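Local structure of HTH-type transcriptional regulator Rv1985c/MT2039 (Mycobacterium tuberculosis, 3ISP) at the interface of chains A and B and the interface of chains A and C. The protein regulates transcription as a homodimeric DNA-binding protein of the LysR family, probably activating expression of the exporter LysE and repressing its own gene. Residues are numbered along the deposited sequence; one frame, centred on the assembly and turned at random. Chains: chain A/B/C, HTH-type transcriptional regulator Rv1985c/MT2039.

Contacts 1 and 2 are two related parts of the two-fold A/B interface, about 26 Å apart between the centres of their C-alpha atoms. Both set strand 120-126 of one chain against the segment around residue 220 of the other, with the chains exchanged; residues 220-222 and 123-124 serve in each. They pair the same elements at two places in the dimer. Contact 3 lies about 47 Å from contact 1 and 36 Å from contact 2. It joins the DNA-binding domain of chain A mainly to the regulatory domain of chain C, with C:Met86 from a separate segment; this further contact may be crystal packing.

Contact 1: the interface of chains A and B. Residues chain A 220-223, 226, 229-230, 235; chain B 106, 114, 123-126.
In this LysR-family regulator, the regulatory domains of two subunits meet here edge to edge, in one part of the symmetric dimer interface. The backbone contact is a parallel beta bridge between A:Phe220 and B:Asp123 of strand 121-126. The amide N of B:Val124 donates to the carbonyl O of A:Phe220 at 2.7 Å, almost along the C=O axis (169°).

Apolar packing centres on B:Phe114, whose CG stands anti to its carbonyl carbon (chi1 -67°) and sends the ring towards helix 224-232. Its CD2 edge meets CB of A:Ala229 in the ring plane at 3.6 Å. At the tip, CZ faces CG1 of A:Val221, end to end, at 3.7 Å. The side chain of A:Leu235 runs at about a right angle to that of B:Phe114, their CD1 atoms 3.9 Å apart. B:Met106, bent at chi2 and chi3, lays SD against CA of A:Gly226. CG2 of A:Thr223 meets CG1 of B:Ile126 tip to tip at 3.4 Å, and CD of A:Pro222 lies 3.9 Å from CB of B:Val124.

Polar bonds within each chain fix the framework. OG1 of A:Thr223, in the crowded position (chi1 81°), donates to a lone pair of the A:Pro222 carbonyl O at 2.6 Å and accepts from the amide N of A:Gly226, capping helix 224-232. B:Arg125 grips B:Asp123 side-on: NE reaches OD1, and NH2 forms a 2.7 Å salt bridge with OD2, both from above the carboxylate plane.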
ATOM      1  N   PHE A 220     -20.792   2.804   3.140  1.00 59.30           N
ATOM      2  CA  PHE A 220     -19.718   3.787   2.989  1.00 57.08           C
ATOM      3  C   PHE A 220     -20.062   4.876   1.997  1.00 52.27           C
ATOM      4  O   PHE A 220     -20.092   4.649   0.792  1.00 51.57           O
ATOM      5  CB  PHE A 220     -18.432   3.099   2.605  1.00 52.50           C
ATOM      6  CG  PHE A 220     -17.983   2.131   3.626  1.00 61.63           C
ATOM      7  CD1 PHE A 220     -17.906   0.783   3.342  1.00 63.93           C
ATOM      8  CD2 PHE A 220     -17.678   2.566   4.904  1.00 59.20           C
ATOM      9  CE1 PHE A 220     -17.491  -0.114   4.312  1.00 67.94           C
ATOM     10  CE2 PHE A 220     -17.272   1.676   5.871  1.00 60.56           C
ATOM     11  CZ  PHE A 220     -17.182   0.337   5.580  1.00 63.87           C
ATOM     12  N   VAL A 221     -20.343   6.059   2.527  1.00 50.27           N
ATOM     13  CA  VAL A 221     -20.751   7.183   1.708  1.00 51.92           C
ATOM     14  C   VAL A 221     -19.969   8.426   2.097  1.00 55.65           C
ATOM     15  O   VAL A 221     -20.139   8.965   3.192  1.00 55.22           O
ATOM     16  CB  VAL A 221     -22.249   7.484   1.832  1.00 48.70           C
ATOM     17  CG1 VAL A 221     -22.681   8.351   0.672  1.00 53.56           C
ATOM     18  CG2 VAL A 221     -23.055   6.201   1.859  1.00 45.08           C
ATOM     19  N   PRO A 222     -19.114   8.894   1.184  1.00 55.15           N
ATOM     20  CA  PRO A 222     -18.220  10.015   1.440  1.00 47.96           C
ATOM     21  C   PRO A 222     -18.871  11.336   1.049  1.00 52.46           C
ATOM     22  O   PRO A 222     -19.932  11.336   0.420  1.00 44.50           O
ATOM     23  CB  PRO A 222     -17.047   9.730   0.510  1.00 47.95           C
ATOM     24  CG  PRO A 222     -17.432   8.467  -0.288  1.00 53.85           C
ATOM     25  CD  PRO A 222     -18.890   8.324  -0.150  1.00 51.09           C
ATOM     26  N   THR A 223     -18.212  12.432   1.434  1.00 54.93           N
ATOM     27  CA  THR A 223     -18.638  13.817   1.191  1.00 50.66           C
ATOM     28  C   THR A 223     -19.749  14.255   2.133  1.00 49.60           C
ATOM     29  O   THR A 223     -20.440  13.432   2.723  1.00 44.96           O
ATOM     30  CB  THR A 223     -19.012  14.106  -0.296  1.00 46.62           C
ATOM     31  OG1 THR A 223     -20.336  13.649  -0.575  1.00 45.03           O
ATOM     32  CG2 THR A 223     -18.032  13.437  -1.233  1.00 47.84           C
ATOM     33  N   GLY A 226     -23.113  13.611   0.315  1.00 47.64           N
ATOM     34  CA  GLY A 226     -23.228  12.172   0.221  1.00 46.51           C
ATOM     35  C   GLY A 226     -23.576  11.525   1.543  1.00 51.73           C
ATOM     36  O   GLY A 226     -24.522  10.737   1.619  1.00 52.18           O
ATOM     37  N   ALA A 229     -27.120  12.830   2.700  1.00 52.88           N
ATOM     38  CA  ALA A 229     -28.257  12.202   2.029  1.00 53.39           C
ATOM     39  C   ALA A 229     -28.476  10.779   2.544  1.00 49.29           C
ATOM     40  O   ALA A 229     -29.595  10.382   2.834  1.00 50.36           O
ATOM     41  CB  ALA A 229     -28.079  12.212   0.516  1.00 51.80           C
ATOM     42  N   ALA A 230     -27.399  10.019   2.664  1.00 49.34           N
ATOM     43  CA  ALA A 230     -27.478   8.690   3.249  1.00 48.98           C
ATOM     44  C   ALA A 230     -28.287   8.705   4.543  1.00 52.43           C
ATOM     45  O   ALA A 230     -29.245   7.942   4.696  1.00 49.55           O
ATOM     46  CB  ALA A 230     -26.087   8.139   3.498  1.00 48.34           C
ATOM     47  N   LEU A 235     -30.691   5.303   5.380  1.00 52.65           N
ATOM     48  CA  LEU A 235     -29.771   4.191   5.144  1.00 49.33           C
ATOM     49  C   LEU A 235     -29.139   3.631   6.420  1.00 53.12           C
ATOM     50  O   LEU A 235     -28.904   2.425   6.528  1.00 58.36           O
ATOM     51  CB  LEU A 235     -28.668   4.604   4.175  1.00 54.37           C
ATOM     52  CG  LEU A 235     -28.878   4.209   2.718  1.00 59.42           C
ATOM     53  CD1 LEU A 235     -27.628   4.520   1.887  1.00 55.06           C
ATOM     54  CD2 LEU A 235     -29.229   2.730   2.647  1.00 58.83           C
TER
ATOM     55  N   MET B 106     -23.034  13.641  -6.976  1.00 45.85           N
ATOM     56  CA  MET B 106     -23.331  13.336  -5.588  1.00 44.66           C
ATOM     57  C   MET B 106     -23.866  14.574  -4.906  1.00 47.61           C
ATOM     58  O   MET B 106     -24.594  14.483  -3.925  1.00 55.37           O
ATOM     59  CB  MET B 106     -22.092  12.854  -4.839  1.00 43.06           C
ATOM     60  CG  MET B 106     -22.386  12.489  -3.400  1.00 41.53           C
ATOM     61  SD  MET B 106     -23.626  11.187  -3.301  1.00 31.72           S
ATOM     62  CE  MET B 106     -22.548   9.787  -3.381  1.00 41.96           C
ATOM     63  N   PHE B 114     -30.633   6.835  -3.073  1.00 48.97           N
ATOM     64  CA  PHE B 114     -30.607   6.257  -1.739  1.00 46.99           C
ATOM     65  C   PHE B 114     -31.981   5.778  -1.300  1.00 48.55           C
ATOM     66  O   PHE B 114     -32.086   4.840  -0.507  1.00 53.57           O
ATOM     67  CB  PHE B 114     -30.030   7.230  -0.706  1.00 48.01           C
ATOM     68  CG  PHE B 114     -28.567   7.532  -0.900  1.00 51.24           C
ATOM     69  CD1 PHE B 114     -27.711   6.573  -1.421  1.00 48.73           C
ATOM     70  CD2 PHE B 114     -28.047   8.765  -0.537  1.00 47.06           C
ATOM     71  CE1 PHE B 114     -26.370   6.839  -1.593  1.00 44.79           C
ATOM     72  CE2 PHE B 114     -26.706   9.032  -0.702  1.00 51.03           C
ATOM     73  CZ  PHE B 114     -25.865   8.067  -1.239  1.00 47.06           C
ATOM     74  N   ASP B 123     -21.200   0.973  -1.309  1.00 51.06           N
ATOM     75  CA  ASP B 123     -19.813   1.417  -1.193  1.00 52.25           C
ATOM     76  C   ASP B 123     -19.608   2.524  -2.206  1.00 50.99           C
ATOM     77  O   ASP B 123     -19.251   2.253  -3.360  1.00 48.96           O
ATOM     78  CB  ASP B 123     -18.845   0.274  -1.499  1.00 52.78           C
ATOM     79  CG  ASP B 123     -17.393   0.602  -1.133  1.00 56.38           C
ATOM     80  OD1 ASP B 123     -17.086   1.773  -0.816  1.00 51.60           O
ATOM     81  OD2 ASP B 123     -16.555  -0.328  -1.156  1.00 56.77           O
ATOM     82  N   VAL B 124     -19.847   3.763  -1.788  1.00 44.46           N
ATOM     83  CA  VAL B 124     -19.797   4.889  -2.718  1.00 44.09           C
ATOM     84  C   VAL B 124     -18.465   5.624  -2.757  1.00 43.68           C
ATOM     85  O   VAL B 124     -17.930   6.061  -1.733  1.00 41.85           O
ATOM     86  CB  VAL B 124     -20.921   5.885  -2.446  1.00 46.96           C
ATOM     87  CG1 VAL B 124     -20.806   7.054  -3.374  1.00 42.80           C
ATOM     88  CG2 VAL B 124     -22.245   5.208  -2.636  1.00 47.70           C
ATOM     89  N   ARG B 125     -17.943   5.752  -3.969  1.00 46.49           N
ATOM     90  CA  ARG B 125     -16.677   6.438  -4.218  1.00 52.47           C
ATOM     91  C   ARG B 125     -16.894   7.695  -5.054  1.00 50.92           C
ATOM     92  O   ARG B 125     -17.611   7.674  -6.066  1.00 45.90           O
ATOM     93  CB  ARG B 125     -15.703   5.525  -4.964  1.00 51.81           C
ATOM     94  CG  ARG B 125     -15.631   4.122  -4.425  1.00 46.57           C
ATOM     95  CD  ARG B 125     -14.958   4.075  -3.077  1.00 47.66           C
ATOM     96  NE  ARG B 125     -15.009   2.726  -2.523  1.00 52.87           N
ATOM     97  CZ  ARG B 125     -14.133   1.769  -2.804  1.00 49.13           C
ATOM     98  NH1 ARG B 125     -13.124   2.003  -3.636  1.00 45.22           N
ATOM     99  NH2 ARG B 125     -14.275   0.577  -2.254  1.00 48.86           N
ATOM    100  N   ILE B 126     -16.264   8.784  -4.623  1.00 47.67           N
ATOM    101  CA  ILE B 126     -16.342  10.043  -5.340  1.00 48.34           C
ATOM    102  C   ILE B 126     -15.083  10.226  -6.174  1.00 53.92           C
ATOM    103  O   ILE B 126     -14.000  10.498  -5.652  1.00 52.11           O
ATOM    104  CB  ILE B 126     -16.554  11.228  -4.400  1.00 45.98           C
ATOM    105  CG1 ILE B 126     -17.811  11.003  -3.565  1.00 43.56           C
ATOM    106  CG2 ILE B 126     -16.701  12.505  -5.203  1.00 49.56           C
ATOM    107  CD1 ILE B 126     -19.003  10.541  -4.384  1.00 43.67           C
TER

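Contact 2: the interface of chains A and B. Residues chain A 96, 120-124; chain B 218-222.
CG of B:His219 stands anti to its carbonyl carbon, and chi2 of -88° turns the imidazole edge towards strand 120-126 of chain A. A:Arg96 starts with CG anti to the backbone N, then bends at chi2 and chi3 to bring its guanidinium across the chain boundary. There NH1 and NH2 grip one atom end-on, the carbonyl O of B:Thr218, each at 3.1 Å and nearly in the guanidinium plane. One face of this planar group carries the rim of the B:Phe220 ring, tilted 25° from it, with CE1 3.4 Å from CZ of A:Arg96. The other face is backed by CB of A:Leu121. The imidazole takes the place of a backbone acceptor: ND1 of B:His219 accepts the N-H of A:Leu122, N to ND1 2.7 Å, close to the ring plane and nearly straight at 177°, consistent with an unprotonated ND1. The nearby arginine would probably favour that neutral form. Beyond it the backbones pair in parallel: the N of B:Phe220 donates to the O of A:Leu122 in a bent 2.7 Å bond, the N of A:Val124 to the O of B:Phe220 in a nearly straight one of 2.6 Å. The site joins two regulatory-domain edges and helps hold the LysR-type homodimer together.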
ATOM      1  N   ARG A  96       0.146  32.700  -3.418  1.00 83.70           N
ATOM      2  CA  ARG A  96      -0.522  31.409  -3.414  1.00 79.32           C
ATOM      3  C   ARG A  96      -0.316  30.723  -2.076  1.00 81.53           C
ATOM      4  O   ARG A  96       0.825  30.491  -1.665  1.00 76.24           O
ATOM      5  CB  ARG A  96       0.031  30.514  -4.518  1.00 77.83           C
ATOM      6  CG  ARG A  96      -0.437  29.073  -4.426  1.00 77.09           C
ATOM      7  CD  ARG A  96      -1.924  28.954  -4.742  1.00 76.72           C
ATOM      8  NE  ARG A  96      -2.198  29.299  -6.129  1.00 80.80           N
ATOM      9  CZ  ARG A  96      -3.409  29.527  -6.616  1.00 80.90           C
ATOM     10  NH1 ARG A  96      -4.465  29.443  -5.818  1.00 75.17           N
ATOM     11  NH2 ARG A  96      -3.563  29.847  -7.896  1.00 77.49           N
ATOM     12  N   VAL A 120      -4.778  37.246  -0.857  1.00 95.59           N
ATOM     13  CA  VAL A 120      -4.057  36.002  -1.132  1.00 93.62           C
ATOM     14  C   VAL A 120      -4.851  34.982  -1.965  1.00 80.00           C
ATOM     15  O   VAL A 120      -6.046  34.813  -1.775  1.00 75.64           O
ATOM     16  CB  VAL A 120      -3.602  35.355   0.202  1.00 90.05           C
ATOM     17  CG1 VAL A 120      -4.784  35.201   1.144  1.00 84.71           C
ATOM     18  CG2 VAL A 120      -2.924  34.019  -0.041  1.00 86.99           C
ATOM     19  N   LEU A 121      -4.174  34.306  -2.888  1.00 81.60           N
ATOM     20  CA  LEU A 121      -4.803  33.257  -3.686  1.00 75.23           C
ATOM     21  C   LEU A 121      -4.822  31.941  -2.922  1.00 76.51           C
ATOM     22  O   LEU A 121      -3.768  31.413  -2.541  1.00 75.50           O
ATOM     23  CB  LEU A 121      -4.076  33.063  -5.018  1.00 82.52           C
ATOM     24  CG  LEU A 121      -4.102  34.207  -6.032  1.00 85.73           C
ATOM     25  CD1 LEU A 121      -3.641  33.718  -7.396  1.00 83.16           C
ATOM     26  CD2 LEU A 121      -5.493  34.795  -6.123  1.00 85.24           C
ATOM     27  N   LEU A 122      -6.028  31.406  -2.733  1.00 72.85           N
ATOM     28  CA  LEU A 122      -6.267  30.237  -1.894  1.00 63.14           C
ATOM     29  C   LEU A 122      -6.280  28.914  -2.677  1.00 67.25           C
ATOM     30  O   LEU A 122      -6.920  28.798  -3.723  1.00 68.30           O
ATOM     31  CB  LEU A 122      -7.594  30.423  -1.169  1.00 60.58           C
ATOM     32  CG  LEU A 122      -7.679  29.971   0.284  1.00 68.12           C
ATOM     33  CD1 LEU A 122      -6.359  30.179   1.003  1.00 67.32           C
ATOM     34  CD2 LEU A 122      -8.766  30.749   0.978  1.00 69.71           C
ATOM     35  N   ASP A 123      -5.561  27.921  -2.167  1.00 60.47           N
ATOM     36  CA  ASP A 123      -5.633  26.571  -2.705  1.00 61.84           C
ATOM     37  C   ASP A 123      -5.912  25.607  -1.569  1.00 62.27           C
ATOM     38  O   ASP A 123      -5.007  25.232  -0.822  1.00 59.87           O
ATOM     39  CB  ASP A 123      -4.336  26.188  -3.419  1.00 70.92           C
ATOM     40  CG  ASP A 123      -4.246  24.693  -3.725  1.00 73.95           C
ATOM     41  OD1 ASP A 123      -5.294  24.062  -4.026  1.00 73.30           O
ATOM     42  OD2 ASP A 123      -3.114  24.154  -3.671  1.00 70.66           O
ATOM     43  N   VAL A 124      -7.176  25.216  -1.451  1.00 60.34           N
ATOM     44  CA  VAL A 124      -7.646  24.402  -0.344  1.00 61.17           C
ATOM     45  C   VAL A 124      -7.798  22.937  -0.753  1.00 63.13           C
ATOM     46  O   VAL A 124      -8.302  22.634  -1.831  1.00 68.94           O
ATOM     47  CB  VAL A 124      -8.986  24.943   0.203  1.00 58.01           C
ATOM     48  CG1 VAL A 124      -9.453  24.122   1.381  1.00 55.02           C
ATOM     49  CG2 VAL A 124      -8.829  26.388   0.614  1.00 59.51           C
TER
ATOM     50  N   THR B 218      -7.071  32.688  -9.660  1.00 87.83           N
ATOM     51  CA  THR B 218      -7.976  31.561  -9.481  1.00 83.68           C
ATOM     52  C   THR B 218      -7.705  30.794  -8.174  1.00 81.39           C
ATOM     53  O   THR B 218      -6.609  30.262  -7.961  1.00 78.65           O
ATOM     54  CB  THR B 218      -7.916  30.617 -10.699  1.00 86.83           C
ATOM     55  OG1 THR B 218      -8.702  29.441 -10.450  1.00 84.61           O
ATOM     56  CG2 THR B 218      -6.473  30.226 -10.992  1.00 88.80           C
ATOM     57  N   HIS B 219      -8.711  30.761  -7.300  1.00 75.16           N
ATOM     58  CA  HIS B 219      -8.635  30.048  -6.025  1.00 74.31           C
ATOM     59  C   HIS B 219      -9.177  28.631  -6.137  1.00 76.67           C
ATOM     60  O   HIS B 219     -10.293  28.419  -6.608  1.00 79.49           O
ATOM     61  CB  HIS B 219      -9.465  30.763  -4.957  1.00 69.17           C
ATOM     62  CG  HIS B 219      -9.127  32.207  -4.785  1.00 72.17           C
ATOM     63  ND1 HIS B 219      -8.141  32.640  -3.927  1.00 69.86           N
ATOM     64  CD2 HIS B 219      -9.656  33.318  -5.347  1.00 74.01           C
ATOM     65  CE1 HIS B 219      -8.074  33.959  -3.970  1.00 73.12           C
ATOM     66  NE2 HIS B 219      -8.985  34.394  -4.822  1.00 75.46           N
ATOM     67  N   PHE B 220      -8.415  27.657  -5.663  1.00 74.84           N
ATOM     68  CA  PHE B 220      -8.888  26.281  -5.696  1.00 76.10           C
ATOM     69  C   PHE B 220      -9.553  25.875  -4.382  1.00 76.01           C
ATOM     70  O   PHE B 220      -8.912  25.806  -3.334  1.00 74.21           O
ATOM     71  CB  PHE B 220      -7.736  25.363  -6.064  1.00 78.56           C
ATOM     72  CG  PHE B 220      -6.920  25.883  -7.211  1.00 84.33           C
ATOM     73  CD1 PHE B 220      -5.617  26.316  -7.017  1.00 78.59           C
ATOM     74  CD2 PHE B 220      -7.475  25.972  -8.485  1.00 88.98           C
ATOM     75  CE1 PHE B 220      -4.873  26.803  -8.073  1.00 84.33           C
ATOM     76  CE2 PHE B 220      -6.739  26.460  -9.549  1.00 84.56           C
ATOM     77  CZ  PHE B 220      -5.437  26.877  -9.344  1.00 89.21           C
ATOM     78  N   VAL B 221     -10.854  25.615  -4.454  1.00 73.32           N
ATOM     79  CA  VAL B 221     -11.665  25.390  -3.267  1.00 72.46           C
ATOM     80  C   VAL B 221     -12.648  24.246  -3.488  1.00 76.56           C
ATOM     81  O   VAL B 221     -13.755  24.462  -3.971  1.00 79.21           O
ATOM     82  CB  VAL B 221     -12.453  26.666  -2.908  1.00 79.89           C
ATOM     83  CG1 VAL B 221     -13.354  26.437  -1.708  1.00 80.48           C
ATOM     84  CG2 VAL B 221     -11.493  27.811  -2.647  1.00 76.65           C
ATOM     85  N   PRO B 222     -12.244  23.018  -3.133  1.00 80.55           N
ATOM     86  CA  PRO B 222     -13.107  21.849  -3.310  1.00 76.34           C
ATOM     87  C   PRO B 222     -14.298  21.836  -2.357  1.00 78.70           C
ATOM     88  O   PRO B 222     -14.819  22.890  -1.975  1.00 76.86           O
ATOM     89  CB  PRO B 222     -12.175  20.670  -3.011  1.00 81.73           C
ATOM     90  CG  PRO B 222     -10.773  21.226  -3.163  1.00 80.16           C
ATOM     91  CD  PRO B 222     -10.897  22.637  -2.677  1.00 81.98           C
TER

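Contact 3: the interface of chains A and C. Residues chain A 42, 45-46, 48-51; chain C 86, 271, 273-274, 278.
The C-terminal end of helix 34-48, the recognition helix of the LysR-type helix-turn-helix domain of chain A, and the loop after it press mainly on the regulatory domain of chain C, in a contact that may reflect crystal packing. The tight part is built around C:Leu273 and C:Trp271. C:Leu273 has CG anti to its carbonyl carbon (chi1 -62°) and an extended tip, so its two methyls lie against the helix end. CD1 lies 3.5 Å from the carbonyl O of A:Glu45. Alongside, CG2 of A:Val51, anti to its carbonyl carbon, sits over the five-membered ring of C:Trp271, 3.4 Å from its centroid, in a CH-pi contact. The amide plane of A:Gln50 is turned 62° from the indole, OE1 near CZ3. C:Met86, from a separate segment, lays CE against CG of A:Gln50 at 3.4 Å.

The amide N of C:Asp274 donates to OE1 of A:Gln46 at 3.0 Å, but poorly aimed, from above the carbonyl plane and at 96° to C=O. NE2 of A:Gln46 lies equally near that N, so the amide orientation may be uncertain. The loose side buries little: A:Lys42 offers NZ to CD2 of C:Leu273 at 3.3 Å, and C:Ile278 CD1 grazes the O of A:Gly49 at 4.2 Å.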
ATOM      1  N   LYS A  42      22.316  16.658  -8.482  1.00 62.02           N
ATOM      2  CA  LYS A  42      23.511  15.908  -8.116  1.00 60.60           C
ATOM      3  C   LYS A  42      24.368  16.586  -7.049  1.00 68.24           C
ATOM      4  O   LYS A  42      24.823  15.945  -6.099  1.00 65.70           O
ATOM      5  CB  LYS A  42      24.376  15.672  -9.349  1.00 66.31           C
ATOM      6  CG  LYS A  42      24.471  14.221  -9.791  1.00 73.29           C
ATOM      7  CD  LYS A  42      25.141  13.368  -8.726  1.00 65.67           C
ATOM      8  CE  LYS A  42      25.193  11.909  -9.142  1.00 72.80           C
ATOM      9  NZ  LYS A  42      25.129  10.976  -7.969  1.00 74.25           N
ATOM     10  N   GLU A  45      22.508  16.339  -3.988  1.00 63.38           N
ATOM     11  CA  GLU A  45      22.591  14.955  -3.534  1.00 59.93           C
ATOM     12  C   GLU A  45      23.952  14.698  -2.917  1.00 63.01           C
ATOM     13  O   GLU A  45      24.064  13.988  -1.921  1.00 61.62           O
ATOM     14  CB  GLU A  45      22.359  13.982  -4.686  1.00 58.82           C
ATOM     15  CG  GLU A  45      20.920  13.550  -4.841  1.00 56.49           C
ATOM     16  CD  GLU A  45      20.635  12.938  -6.198  1.00 60.20           C
ATOM     17  OE1 GLU A  45      21.564  12.891  -7.036  1.00 70.27           O
ATOM     18  OE2 GLU A  45      19.481  12.506  -6.432  1.00 58.04           O
ATOM     19  N   GLN A  46      24.983  15.286  -3.521  1.00 65.30           N
ATOM     20  CA  GLN A  46      26.335  15.229  -2.986  1.00 59.89           C
ATOM     21  C   GLN A  46      26.416  15.873  -1.610  1.00 62.71           C
ATOM     22  O   GLN A  46      26.813  15.230  -0.639  1.00 65.64           O
ATOM     23  CB  GLN A  46      27.305  15.912  -3.938  1.00 63.51           C
ATOM     24  CG  GLN A  46      27.861  15.000  -5.019  1.00 69.91           C
ATOM     25  CD  GLN A  46      28.876  14.003  -4.474  1.00 75.97           C
ATOM     26  OE1 GLN A  46      29.230  14.044  -3.288  1.00 76.62           O
ATOM     27  NE2 GLN A  46      29.352  13.104  -5.340  1.00 72.37           N
ATOM     28  N   VAL A  48      24.225  16.617   0.552  1.00 66.90           N
ATOM     29  CA  VAL A  48      23.386  16.020   1.580  1.00 64.51           C
ATOM     30  C   VAL A  48      23.656  14.534   1.771  1.00 61.92           C
ATOM     31  O   VAL A  48      23.337  13.955   2.809  1.00 62.87           O
ATOM     32  CB  VAL A  48      21.917  16.280   1.269  1.00 65.86           C
ATOM     33  CG1 VAL A  48      21.117  14.998   1.301  1.00 63.72           C
ATOM     34  CG2 VAL A  48      21.369  17.330   2.220  1.00 68.86           C
ATOM     35  N   GLY A  49      24.255  13.924   0.762  1.00 62.13           N
ATOM     36  CA  GLY A  49      24.779  12.581   0.900  1.00 61.01           C
ATOM     37  C   GLY A  49      23.757  11.508   0.635  1.00 56.71           C
ATOM     38  O   GLY A  49      23.992  10.340   0.934  1.00 60.59           O
ATOM     39  N   GLN A  50      22.636  11.910   0.050  1.00 58.29           N
ATOM     40  CA  GLN A  50      21.492  11.029  -0.166  1.00 55.50           C
ATOM     41  C   GLN A  50      20.967  11.169  -1.585  1.00 53.92           C
ATOM     42  O   GLN A  50      21.055  12.225  -2.203  1.00 54.80           O
ATOM     43  CB  GLN A  50      20.364  11.392   0.798  1.00 48.65           C
ATOM     44  CG  GLN A  50      20.763  11.435   2.245  1.00 55.74           C
ATOM     45  CD  GLN A  50      20.486  10.138   2.973  1.00 65.53           C
ATOM     46  OE1 GLN A  50      19.714   9.288   2.509  1.00 65.87           O
ATOM     47  NE2 GLN A  50      21.105   9.986   4.136  1.00 70.38           N
ATOM     48  N   VAL A  51      20.411  10.100  -2.113  1.00 49.67           N
ATOM     49  CA  VAL A  51      19.708  10.234  -3.360  1.00 51.81           C
ATOM     50  C   VAL A  51      18.375  10.886  -3.004  1.00 56.86           C
ATOM     51  O   VAL A  51      17.765  10.521  -1.990  1.00 53.70           O
ATOM     52  CB  VAL A  51      19.555   8.871  -4.029  1.00 49.90           C
ATOM     53  CG1 VAL A  51      18.454   8.892  -5.071  1.00 51.75           C
ATOM     54  CG2 VAL A  51      20.883   8.468  -4.639  1.00 52.29           C
TER
ATOM     55  N   MET C  86      16.731  14.346   8.087  1.00 85.77           N
ATOM     56  CA  MET C  86      17.174  13.369   7.089  1.00 89.51           C
ATOM     57  C   MET C  86      18.525  12.744   7.440  1.00 93.01           C
ATOM     58  O   MET C  86      19.090  13.003   8.507  1.00 94.12           O
ATOM     59  CB  MET C  86      17.216  13.994   5.688  1.00 83.29           C
ATOM     60  CG  MET C  86      17.922  15.338   5.613  1.00 80.72           C
ATOM     61  SD  MET C  86      18.378  15.733   3.921  1.00 71.57           S
ATOM     62  CE  MET C  86      18.992  14.151   3.398  1.00 59.09           C
ATOM     63  N   TRP C 271      25.291   4.288  -4.260  1.00 51.98           N
ATOM     64  CA  TRP C 271      25.151   5.640  -4.771  1.00 53.44           C
ATOM     65  C   TRP C 271      26.519   6.233  -5.118  1.00 55.85           C
ATOM     66  O   TRP C 271      27.468   6.179  -4.312  1.00 48.31           O
ATOM     67  CB  TRP C 271      24.384   6.536  -3.779  1.00 52.86           C
ATOM     68  CG  TRP C 271      23.000   6.018  -3.419  1.00 51.95           C
ATOM     69  CD1 TRP C 271      22.195   5.233  -4.189  1.00 45.77           C
ATOM     70  CD2 TRP C 271      22.265   6.275  -2.206  1.00 51.33           C
ATOM     71  NE1 TRP C 271      21.021   4.969  -3.528  1.00 46.96           N
ATOM     72  CE2 TRP C 271      21.035   5.597  -2.312  1.00 47.92           C
ATOM     73  CE3 TRP C 271      22.534   7.005  -1.038  1.00 52.92           C
ATOM     74  CZ2 TRP C 271      20.070   5.626  -1.297  1.00 48.87           C
ATOM     75  CZ3 TRP C 271      21.575   7.033  -0.030  1.00 50.86           C
ATOM     76  CH2 TRP C 271      20.357   6.347  -0.167  1.00 48.87           C
ATOM     77  N   LEU C 273      27.957   8.986  -4.936  1.00 63.57           N
ATOM     78  CA  LEU C 273      28.082  10.229  -4.213  1.00 63.41           C
ATOM     79  C   LEU C 273      29.316  10.059  -3.369  1.00 68.00           C
ATOM     80  O   LEU C 273      29.651   8.943  -2.973  1.00 68.10           O
ATOM     81  CB  LEU C 273      26.895  10.420  -3.272  1.00 60.91           C
ATOM     82  CG  LEU C 273      25.492  10.532  -3.849  1.00 59.93           C
ATOM     83  CD1 LEU C 273      24.467  10.603  -2.722  1.00 54.40           C
ATOM     84  CD2 LEU C 273      25.395  11.752  -4.758  1.00 65.81           C
ATOM     85  N   ASP C 274      29.991  11.159  -3.080  1.00 69.18           N
ATOM     86  CA  ASP C 274      31.113  11.112  -2.165  1.00 69.31           C
ATOM     87  C   ASP C 274      30.596  11.467  -0.793  1.00 69.03           C
ATOM     88  O   ASP C 274      30.102  12.573  -0.568  1.00 76.60           O
ATOM     89  CB  ASP C 274      32.226  12.059  -2.601  1.00 70.33           C
ATOM     90  CG  ASP C 274      32.870  11.631  -3.908  1.00 85.53           C
ATOM     91  OD1 ASP C 274      32.638  10.478  -4.342  1.00 84.67           O
ATOM     92  OD2 ASP C 274      33.606  12.450  -4.504  1.00 98.93           O
ATOM     93  N   ILE C 278      28.978   6.344   2.935  1.00 49.41           N
ATOM     94  CA  ILE C 278      28.993   5.475   1.778  1.00 50.26           C
ATOM     95  C   ILE C 278      30.344   4.791   1.627  1.00 48.78           C
ATOM     96  O   ILE C 278      30.429   3.632   1.223  1.00 48.30           O
ATOM     97  CB  ILE C 278      28.671   6.263   0.501  1.00 56.00           C
ATOM     98  CG1 ILE C 278      27.169   6.501   0.397  1.00 54.21           C
ATOM     99  CG2 ILE C 278      29.151   5.520  -0.724  1.00 52.39           C
ATOM    100  CD1 ILE C 278      26.810   7.611  -0.557  1.00 60.74           C
TER